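Long-range contact in putative drug/sodium antiporter (Escherichia coli, PDB 4Z3N), which probably exports small molecules, including colibactin or its precursors, across the cell membrane as a MATE-family antiporter: residues Arg297-Ile309 with Leu339-His351. Numbering follows the deposited sequence.
With OLC ((2R)-2,3-dihydroxypropyl (9Z)-octadec-9-enoate), chain B.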
ATOM      1  N   ARG A 297      -2.292 -13.874   1.040  1.00 41.92           N
ATOM      2  CA  ARG A 297      -1.269 -13.275   1.892  1.00 45.24           C
ATOM      3  C   ARG A 297       0.102 -13.483   1.242  1.00 43.78           C
ATOM      4  O   ARG A 297       0.904 -12.552   1.188  1.00 45.60           O
ATOM      5  CB  ARG A 297      -1.284 -13.856   3.316  1.00 47.89           C
ATOM      6  CG  ARG A 297      -2.421 -13.386   4.223  1.00 55.87           C
ATOM      7  CD  ARG A 297      -2.349 -14.091   5.593  1.00 72.10           C
ATOM      8  NE  ARG A 297      -3.662 -14.463   6.123  1.00 85.79           N
ATOM      9  CZ  ARG A 297      -3.855 -15.221   7.204  1.00 92.31           C
ATOM     10  NH1 ARG A 297      -2.816 -15.697   7.879  1.00 94.69           N
ATOM     11  NH2 ARG A 297      -5.087 -15.510   7.608  1.00 90.96           N
ATOM     12  N   ILE A 298       0.350 -14.690   0.729  1.00 42.33           N
ATOM     13  CA  ILE A 298       1.642 -15.034   0.145  1.00 40.10           C
ATOM     14  C   ILE A 298       1.895 -14.246  -1.138  1.00 37.98           C
ATOM     15  O   ILE A 298       2.983 -13.722  -1.341  1.00 35.01           O
ATOM     16  CB  ILE A 298       1.758 -16.553  -0.155  1.00 40.12           C
ATOM     17  CG1 ILE A 298       1.638 -17.367   1.130  1.00 39.31           C
ATOM     18  CG2 ILE A 298       3.091 -16.881  -0.842  1.00 35.95           C
ATOM     19  CD1 ILE A 298       1.779 -18.858   0.894  1.00 43.69           C
ATOM     20  N   ASP A 299       0.888 -14.158  -1.998  1.00 34.18           N
ATOM     21  CA  ASP A 299       1.010 -13.373  -3.214  1.00 33.40           C
ATOM     22  C   ASP A 299       1.353 -11.928  -2.857  1.00 39.84           C
ATOM     23  O   ASP A 299       2.050 -11.232  -3.597  1.00 33.35           O
ATOM     24  CB  ASP A 299      -0.284 -13.442  -4.033  1.00 38.91           C
ATOM     25  CG  ASP A 299      -0.432 -14.769  -4.798  1.00 49.63           C
ATOM     26  OD1 ASP A 299       0.600 -15.248  -5.358  1.00 47.39           O
ATOM     27  OD2 ASP A 299      -1.576 -15.305  -4.845  1.00 42.93           O
ATOM     28  N   TYR A 300       0.872 -11.500  -1.695  1.00 40.68           N
ATOM     29  CA  TYR A 300       1.081 -10.143  -1.241  1.00 39.19           C
ATOM     30  C   TYR A 300       2.518  -9.910  -0.737  1.00 39.77           C
ATOM     31  O   TYR A 300       3.130  -8.883  -1.066  1.00 35.44           O
ATOM     32  CB  TYR A 300       0.078  -9.774  -0.143  1.00 39.19           C
ATOM     33  CG  TYR A 300       0.311  -8.364   0.319  1.00 40.73           C
ATOM     34  CD1 TYR A 300      -0.177  -7.300  -0.408  1.00 35.87           C
ATOM     35  CD2 TYR A 300       1.086  -8.094   1.440  1.00 41.69           C
ATOM     36  CE1 TYR A 300       0.071  -5.996  -0.017  1.00 40.28           C
ATOM     37  CE2 TYR A 300       1.335  -6.793   1.842  1.00 39.27           C
ATOM     38  CZ  TYR A 300       0.822  -5.751   1.104  1.00 41.86           C
ATOM     39  OH  TYR A 300       1.055  -4.453   1.487  1.00 56.73           O
ATOM     40  N   PHE A 301       3.050 -10.845   0.056  1.00 35.36           N
ATOM     41  CA  PHE A 301       4.434 -10.740   0.499  1.00 37.35           C
ATOM     42  C   PHE A 301       5.428 -10.658  -0.678  1.00 33.08           C
ATOM     43  O   PHE A 301       6.409  -9.928  -0.616  1.00 30.99           O
ATOM     44  CB  PHE A 301       4.831 -11.915   1.405  1.00 37.39           C
ATOM     45  CG  PHE A 301       6.331 -12.138   1.463  1.00 42.65           C
ATOM     46  CD1 PHE A 301       7.165 -11.221   2.116  1.00 41.73           C
ATOM     47  CD2 PHE A 301       6.913 -13.236   0.832  1.00 43.90           C
ATOM     48  CE1 PHE A 301       8.550 -11.401   2.156  1.00 39.03           C
ATOM     49  CE2 PHE A 301       8.297 -13.426   0.868  1.00 46.62           C
ATOM     50  CZ  PHE A 301       9.117 -12.501   1.533  1.00 45.15           C
ATOM     51  N   ILE A 302       5.174 -11.417  -1.735  1.00 32.77           N
ATOM     52  CA  ILE A 302       6.069 -11.463  -2.883  1.00 33.39           C
ATOM     53  C   ILE A 302       6.193 -10.084  -3.525  1.00 36.52           C
ATOM     54  O   ILE A 302       7.228  -9.705  -4.103  1.00 33.76           O
ATOM     55  CB  ILE A 302       5.570 -12.476  -3.939  1.00 31.80           C
ATOM     56  CG1 ILE A 302       5.762 -13.908  -3.433  1.00 25.11           C
ATOM     57  CG2 ILE A 302       6.271 -12.259  -5.298  1.00 28.80           C
ATOM     58  CD1 ILE A 302       5.067 -14.938  -4.304  1.00 26.82           C
ATOM     59  N   ILE A 303       5.123  -9.325  -3.390  1.00 38.16           N
ATOM     60  CA  ILE A 303       4.997  -8.056  -4.072  1.00 36.20           C
ATOM     61  C   ILE A 303       5.595  -6.907  -3.239  1.00 35.69           C
ATOM     62  O   ILE A 303       5.835  -5.810  -3.755  1.00 34.65           O
ATOM     63  CB  ILE A 303       3.498  -7.839  -4.419  1.00 33.55           C
ATOM     64  CG1 ILE A 303       3.049  -8.880  -5.438  1.00 46.56           C
ATOM     65  CG2 ILE A 303       3.170  -6.406  -4.827  1.00 39.07           C
ATOM     66  CD1 ILE A 303       1.550  -8.916  -5.639  1.00 62.42           C
ATOM     67  N   THR A 304       5.864  -7.176  -1.961  1.00 31.13           N
ATOM     68  CA  THR A 304       6.244  -6.116  -1.021  1.00 32.09           C
ATOM     69  C   THR A 304       7.597  -5.464  -1.355  1.00 31.76           C
ATOM     70  O   THR A 304       7.734  -4.262  -1.189  1.00 30.02           O
ATOM     71  CB  THR A 304       6.255  -6.610   0.469  1.00 31.76           C
ATOM     72  OG1 THR A 304       6.872  -7.895   0.576  1.00 30.93           O
ATOM     73  CG2 THR A 304       4.849  -6.712   1.010  1.00 28.28           C
ATOM     74  N   PRO A 305       8.593  -6.244  -1.829  1.00 34.30           N
ATOM     75  CA  PRO A 305       9.874  -5.635  -2.214  1.00 34.24           C
ATOM     76  C   PRO A 305       9.723  -4.572  -3.316  1.00 32.88           C
ATOM     77  O   PRO A 305      10.516  -3.631  -3.391  1.00 30.38           O
ATOM     78  CB  PRO A 305      10.702  -6.835  -2.704  1.00 29.02           C
ATOM     79  CG  PRO A 305       9.739  -7.893  -2.976  1.00 32.79           C
ATOM     80  CD  PRO A 305       8.614  -7.701  -2.021  1.00 33.78           C
ATOM     81  N   MET A 306       8.696  -4.712  -4.145  1.00 30.68           N
ATOM     82  CA  MET A 306       8.410  -3.713  -5.167  1.00 33.09           C
ATOM     83  C   MET A 306       7.750  -2.444  -4.585  1.00 34.41           C
ATOM     84  O   MET A 306       7.931  -1.333  -5.111  1.00 29.44           O
ATOM     85  CB  MET A 306       7.545  -4.345  -6.252  1.00 30.08           C
ATOM     86  CG  MET A 306       6.556  -3.435  -6.915  1.00 29.75           C
ATOM     87  SD  MET A 306       5.140  -4.427  -7.449  1.00 39.99           S
ATOM     88  CE  MET A 306       5.948  -5.787  -8.287  1.00 25.34           C
ATOM     89  N   LEU A 307       6.998  -2.607  -3.497  1.00 34.84           N
ATOM     90  CA  LEU A 307       6.403  -1.461  -2.813  1.00 29.75           C
ATOM     91  C   LEU A 307       7.489  -0.660  -2.092  1.00 30.64           C
ATOM     92  O   LEU A 307       7.425   0.566  -2.021  1.00 27.74           O
ATOM     93  CB  LEU A 307       5.322  -1.908  -1.824  1.00 27.59           C
ATOM     94  CG  LEU A 307       4.069  -2.592  -2.391  1.00 27.70           C
ATOM     95  CD1 LEU A 307       3.100  -2.907  -1.285  1.00 23.48           C
ATOM     96  CD2 LEU A 307       3.403  -1.736  -3.425  1.00 24.62           C
ATOM     97  N   ALA A 308       8.489  -1.368  -1.573  1.00 27.88           N
ATOM     98  CA  ALA A 308       9.658  -0.748  -0.951  1.00 27.81           C
ATOM     99  C   ALA A 308      10.476   0.103  -1.937  1.00 29.88           C
ATOM    100  O   ALA A 308      10.819   1.254  -1.645  1.00 32.19           O
ATOM    101  CB  ALA A 308      10.537  -1.812  -0.335  1.00 28.25           C
ATOM    102  N   ILE A 309      10.810  -0.478  -3.085  1.00 28.36           N
ATOM    103  CA  ILE A 309      11.495   0.240  -4.160  1.00 31.04           C
ATOM    104  C   ILE A 309      10.669   1.453  -4.687  1.00 28.69           C
ATOM    105  O   ILE A 309      11.223   2.526  -4.943  1.00 25.12           O
ATOM    106  CB  ILE A 309      11.836  -0.741  -5.317  1.00 27.70           C
ATOM    107  CG1 ILE A 309      12.690  -1.889  -4.777  1.00 25.68           C
ATOM    108  CG2 ILE A 309      12.548  -0.022  -6.462  1.00 24.88           C
ATOM    109  CD1 ILE A 309      12.990  -2.980  -5.790  1.00 26.83           C
ATOM    110  N   LEU A 339      15.578  -3.462 -10.547  1.00 29.65           N
ATOM    111  CA  LEU A 339      15.627  -4.065  -9.208  1.00 30.46           C
ATOM    112  C   LEU A 339      14.367  -4.858  -8.878  1.00 29.05           C
ATOM    113  O   LEU A 339      14.449  -6.036  -8.496  1.00 28.37           O
ATOM    114  CB  LEU A 339      15.842  -3.002  -8.130  1.00 29.18           C
ATOM    115  CG  LEU A 339      17.193  -2.305  -8.189  1.00 29.90           C
ATOM    116  CD1 LEU A 339      17.196  -1.097  -7.230  1.00 27.93           C
ATOM    117  CD2 LEU A 339      18.336  -3.303  -7.910  1.00 24.16           C
ATOM    118  N   ALA A 340      13.216  -4.201  -9.023  1.00 28.59           N
ATOM    119  CA  ALA A 340      11.921  -4.759  -8.641  1.00 24.91           C
ATOM    120  C   ALA A 340      11.574  -5.985  -9.445  1.00 23.58           C
ATOM    121  O   ALA A 340      11.114  -6.985  -8.913  1.00 27.06           O
ATOM    122  CB  ALA A 340      10.824  -3.717  -8.796  1.00 22.26           C
ATOM    123  N   PHE A 341      11.773  -5.902 -10.740  1.00 25.68           N
ATOM    124  CA  PHE A 341      11.474  -7.036 -11.598  1.00 27.54           C
ATOM    125  C   PHE A 341      12.323  -8.240 -11.152  1.00 27.96           C
ATOM    126  O   PHE A 341      11.825  -9.347 -11.005  1.00 29.79           O
ATOM    127  CB  PHE A 341      11.741  -6.669 -13.067  1.00 25.79           C
ATOM    128  CG  PHE A 341      11.185  -7.640 -14.046  1.00 24.03           C
ATOM    129  CD1 PHE A 341      11.842  -8.821 -14.321  1.00 20.79           C
ATOM    130  CD2 PHE A 341      10.001  -7.370 -14.701  1.00 24.56           C
ATOM    131  CE1 PHE A 341      11.316  -9.714 -15.233  1.00 21.86           C
ATOM    132  CE2 PHE A 341       9.462  -8.270 -15.604  1.00 24.56           C
ATOM    133  CZ  PHE A 341      10.123  -9.434 -15.872  1.00 22.72           C
ATOM    134  N   SER A 342      13.605  -8.000 -10.903  1.00 27.60           N
ATOM    135  CA  SER A 342      14.546  -9.072 -10.649  1.00 26.41           C
ATOM    136  C   SER A 342      14.234  -9.811  -9.367  1.00 25.63           C
ATOM    137  O   SER A 342      14.169 -11.037  -9.353  1.00 24.21           O
ATOM    138  CB  SER A 342      15.973  -8.528 -10.602  1.00 29.35           C
ATOM    139  OG  SER A 342      16.454  -8.313 -11.910  1.00 28.28           O
ATOM    140  N   ILE A 343      14.072  -9.060  -8.288  1.00 25.51           N
ATOM    141  CA  ILE A 343      13.644  -9.631  -7.020  1.00 24.31           C
ATOM    142  C   ILE A 343      12.287 -10.359  -7.102  1.00 25.30           C
ATOM    143  O   ILE A 343      12.176 -11.500  -6.645  1.00 25.78           O
ATOM    144  CB  ILE A 343      13.560  -8.544  -5.949  1.00 23.53           C
ATOM    145  CG1 ILE A 343      14.835  -7.694  -6.004  1.00 23.89           C
ATOM    146  CG2 ILE A 343      13.262  -9.166  -4.571  1.00 18.67           C
ATOM    147  CD1 ILE A 343      14.996  -6.698  -4.869  1.00 21.39           C
ATOM    148  N   VAL A 344      11.263  -9.719  -7.670  1.00 20.94           N
ATOM    149  CA  VAL A 344       9.940 -10.334  -7.672  1.00 24.66           C
ATOM    150  C   VAL A 344       9.903 -11.601  -8.547  1.00 27.99           C
ATOM    151  O   VAL A 344       9.179 -12.553  -8.231  1.00 29.37           O
ATOM    152  CB  VAL A 344       8.834  -9.353  -8.137  1.00 24.31           C
ATOM    153  CG1 VAL A 344       7.533 -10.094  -8.389  1.00 24.77           C
ATOM    154  CG2 VAL A 344       8.616  -8.264  -7.116  1.00 21.99           C
ATOM    155  N   LEU A 345      10.685 -11.623  -9.626  1.00 25.76           N
ATOM    156  CA  LEU A 345      10.756 -12.809 -10.470  1.00 23.99           C
ATOM    157  C   LEU A 345      11.259 -14.042  -9.682  1.00 26.52           C
ATOM    158  O   LEU A 345      10.674 -15.143  -9.766  1.00 25.13           O
ATOM    159  CB  LEU A 345      11.642 -12.546 -11.671  1.00 23.44           C
ATOM    160  CG  LEU A 345      11.937 -13.747 -12.573  1.00 26.58           C
ATOM    161  CD1 LEU A 345      10.661 -14.157 -13.336  1.00 22.44           C
ATOM    162  CD2 LEU A 345      13.125 -13.442 -13.523  1.00 22.82           C
ATOM    163  N   VAL A 346      12.325 -13.842  -8.907  1.00 24.41           N
ATOM    164  CA  VAL A 346      12.835 -14.862  -7.991  1.00 26.47           C
ATOM    165  C   VAL A 346      11.779 -15.330  -6.964  1.00 26.89           C
ATOM    166  O   VAL A 346      11.572 -16.528  -6.785  1.00 26.79           O
ATOM    167  CB  VAL A 346      14.098 -14.358  -7.256  1.00 21.53           C
ATOM    168  CG1 VAL A 346      14.541 -15.350  -6.162  1.00 21.25           C
ATOM    169  CG2 VAL A 346      15.200 -14.132  -8.263  1.00 23.78           C
ATOM    170  N   LEU A 347      11.110 -14.395  -6.305  1.00 22.82           N
ATOM    171  CA  LEU A 347      10.112 -14.762  -5.310  1.00 26.24           C
ATOM    172  C   LEU A 347       8.927 -15.474  -5.959  1.00 27.49           C
ATOM    173  O   LEU A 347       8.329 -16.381  -5.371  1.00 25.42           O
ATOM    174  CB  LEU A 347       9.636 -13.533  -4.541  1.00 24.28           C
ATOM    175  CG  LEU A 347      10.731 -12.959  -3.651  1.00 20.72           C
ATOM    176  CD1 LEU A 347      10.207 -11.791  -2.866  1.00 25.88           C
ATOM    177  CD2 LEU A 347      11.219 -14.032  -2.718  1.00 20.36           C
ATOM    178  N   ALA A 348       8.617 -15.069  -7.187  1.00 27.57           N
ATOM    179  CA  ALA A 348       7.541 -15.667  -7.967  1.00 25.83           C
ATOM    180  C   ALA A 348       7.851 -17.127  -8.357  1.00 28.44           C
ATOM    181  O   ALA A 348       7.019 -18.012  -8.177  1.00 27.96           O
ATOM    182  CB  ALA A 348       7.277 -14.817  -9.206  1.00 23.50           C
ATOM    183  N   VAL A 349       9.049 -17.356  -8.893  1.00 28.66           N
ATOM    184  CA  VAL A 349       9.533 -18.689  -9.238  1.00 28.73           C
ATOM    185  C   VAL A 349       9.606 -19.588  -7.998  1.00 28.50           C
ATOM    186  O   VAL A 349       9.252 -20.763  -8.062  1.00 28.40           O
ATOM    187  CB  VAL A 349      10.940 -18.621  -9.952  1.00 24.75           C
ATOM    188  CG1 VAL A 349      11.525 -20.011 -10.147  1.00 22.03           C
ATOM    189  CG2 VAL A 349      10.814 -17.941 -11.301  1.00 22.73           C
ATOM    190  N   MET A 350      10.049 -19.050  -6.865  1.00 30.46           N
ATOM    191  CA  MET A 350       9.977 -19.811  -5.614  1.00 29.74           C
ATOM    192  C   MET A 350       8.543 -20.246  -5.330  1.00 28.33           C
ATOM    193  O   MET A 350       8.298 -21.399  -5.017  1.00 27.96           O
ATOM    194  CB  MET A 350      10.499 -19.005  -4.434  1.00 28.46           C
ATOM    195  CG  MET A 350      11.995 -18.763  -4.450  1.00 30.40           C
ATOM    196  SD  MET A 350      12.502 -18.006  -2.903  1.00 37.05           S
ATOM    197  CE  MET A 350      14.107 -17.332  -3.346  1.00 43.96           C
ATOM    198  N   HIS A 351       7.596 -19.321  -5.459  1.00 26.98           N
ATOM    199  CA  HIS A 351       6.214 -19.629  -5.152  1.00 27.35           C
ATOM    200  C   HIS A 351       5.674 -20.770  -6.002  1.00 32.29           C
ATOM    201  O   HIS A 351       4.965 -21.649  -5.495  1.00 32.37           O
ATOM    202  CB  HIS A 351       5.309 -18.416  -5.340  1.00 25.12           C
ATOM    203  CG  HIS A 351       3.954 -18.596  -4.718  1.00 36.71           C
ATOM    204  ND1 HIS A 351       2.896 -17.756  -4.976  1.00 38.40           N
ATOM    205  CD2 HIS A 351       3.496 -19.518  -3.831  1.00 34.31           C
ATOM    206  CE1 HIS A 351       1.846 -18.146  -4.275  1.00 37.24           C
ATOM    207  NE2 HIS A 351       2.184 -19.208  -3.570  1.00 35.34           N
TER
HETATM  208  C18 OLC B 501      -1.094  -3.893  -6.615  1.00 31.73           C
HETATM  209  C10 OLC B 501      -1.109 -11.453 -11.107  1.00 35.79           C
HETATM  210  C9  OLC B 501      -1.291 -11.731  -9.800  1.00 46.91           C
HETATM  211  C17 OLC B 501      -0.980  -5.306  -7.154  1.00 34.66           C
HETATM  212  C11 OLC B 501      -1.826 -10.291 -11.768  1.00 43.43           C
HETATM  213  C8  OLC B 501      -1.332 -13.181  -9.345  1.00 47.11           C
HETATM  214  C24 OLC B 501      -8.835  -9.103 -12.581  1.00 47.34           C
HETATM  215  C16 OLC B 501      -1.690  -5.384  -8.487  1.00 36.84           C
HETATM  216  C12 OLC B 501      -2.722  -9.535 -10.795  1.00 49.80           C
HETATM  217  C7  OLC B 501      -1.456 -13.302  -7.837  1.00 44.03           C
HETATM  218  C15 OLC B 501      -1.500  -6.760  -9.111  1.00 39.07           C
HETATM  219  C13 OLC B 501      -2.576  -8.030 -11.022  1.00 45.87           C
HETATM  220  C6  OLC B 501      -2.879 -13.032  -7.388  1.00 43.76           C
HETATM  221  C14 OLC B 501      -2.801  -7.213  -9.762  1.00 45.13           C
HETATM  222  C5  OLC B 501      -3.869 -13.789  -8.249  1.00 37.86           C
HETATM  223  C4  OLC B 501      -5.240 -13.134  -8.153  1.00 41.27           C
HETATM  224  C3  OLC B 501      -5.128 -11.637  -8.368  1.00 49.31           C
HETATM  225  C2  OLC B 501      -6.468 -11.014  -8.707  1.00 41.76           C
HETATM  226  C21 OLC B 501      -6.644  -8.534 -11.536  1.00 48.14           C
HETATM  227  C1  OLC B 501      -6.262  -9.764  -9.553  1.00 53.05           C
HETATM  228  C22 OLC B 501      -7.797  -8.014 -12.378  1.00 51.99           C
HETATM  229  O19 OLC B 501      -5.258  -9.074  -9.442  1.00 60.14           O
HETATM  230  O25 OLC B 501     -10.127  -8.551 -12.431  1.00 43.36           O
HETATM  231  O23 OLC B 501      -8.405  -6.915 -11.727  1.00 53.79           O
HETATM  232  O20 OLC B 501      -7.152  -9.461 -10.593  1.00 52.09           O
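Ile-302 of 297-309 fits as a knob into the hole formed by Val-344, Leu-347, Ala-348 and His-351 on 339-351. The two helix segments run nearly antiparallel, at 167°, with their axes 8.7 Å apart at closest approach. The branches of Ile-302 divide the hole between them: CG2 lies 3.7 Å from Leu-347 CB, the two side chains sliding past each other in opposite directions, while CD1 turns to the imidazole and comes within 3.6 Å of His-351 ND1. That ring has CG anti to the backbone N (chi1 -166°), which swings it across to the partner helix. There Ile-298 CG2 lies over one face in a CH-pi contact, 3.9 Å from the His-351 ring centroid. Asp-299 OD1 comes to the ring edge, in its plane, 3.3 Å from His-351 CE1, with carboxylate and ring planes 67° apart. Both have hydrogen-bond partners outside the two segments: Asp-299 OD2 with Thr-295 OG1, about one turn earlier, and His-351 NE2 with Tyr-359 OH, later in the chain. The carboxylate also borders the acyl chain of the bound monoolein, whose C7 is 3.5 Å from Asp-299 CG.

Beyond Ile-302, Pro-305 coincides with a kink in its helix; its CG faces the Leu-347 CD1 methyl, and the ring crosses Ile-343 at a slant. Met-306, bent at its last torsion, brings CE back to Val-344 CG2, 3.8 Å away. At the far end Ile-309 CD1 lies against the Ala-340 backbone, 3.5 Å from Ala-340 N, and also meets Leu-339 CB and Ala-340 CB.

The contact is a mostly apolar, buried seam between successive membrane helices 286-322 and 326-358 of a MatE region. Helix 382-399 packs on Met-306 and Val-344, while helix 28-56 reaches Thr-304, Ala-308 and Leu-339.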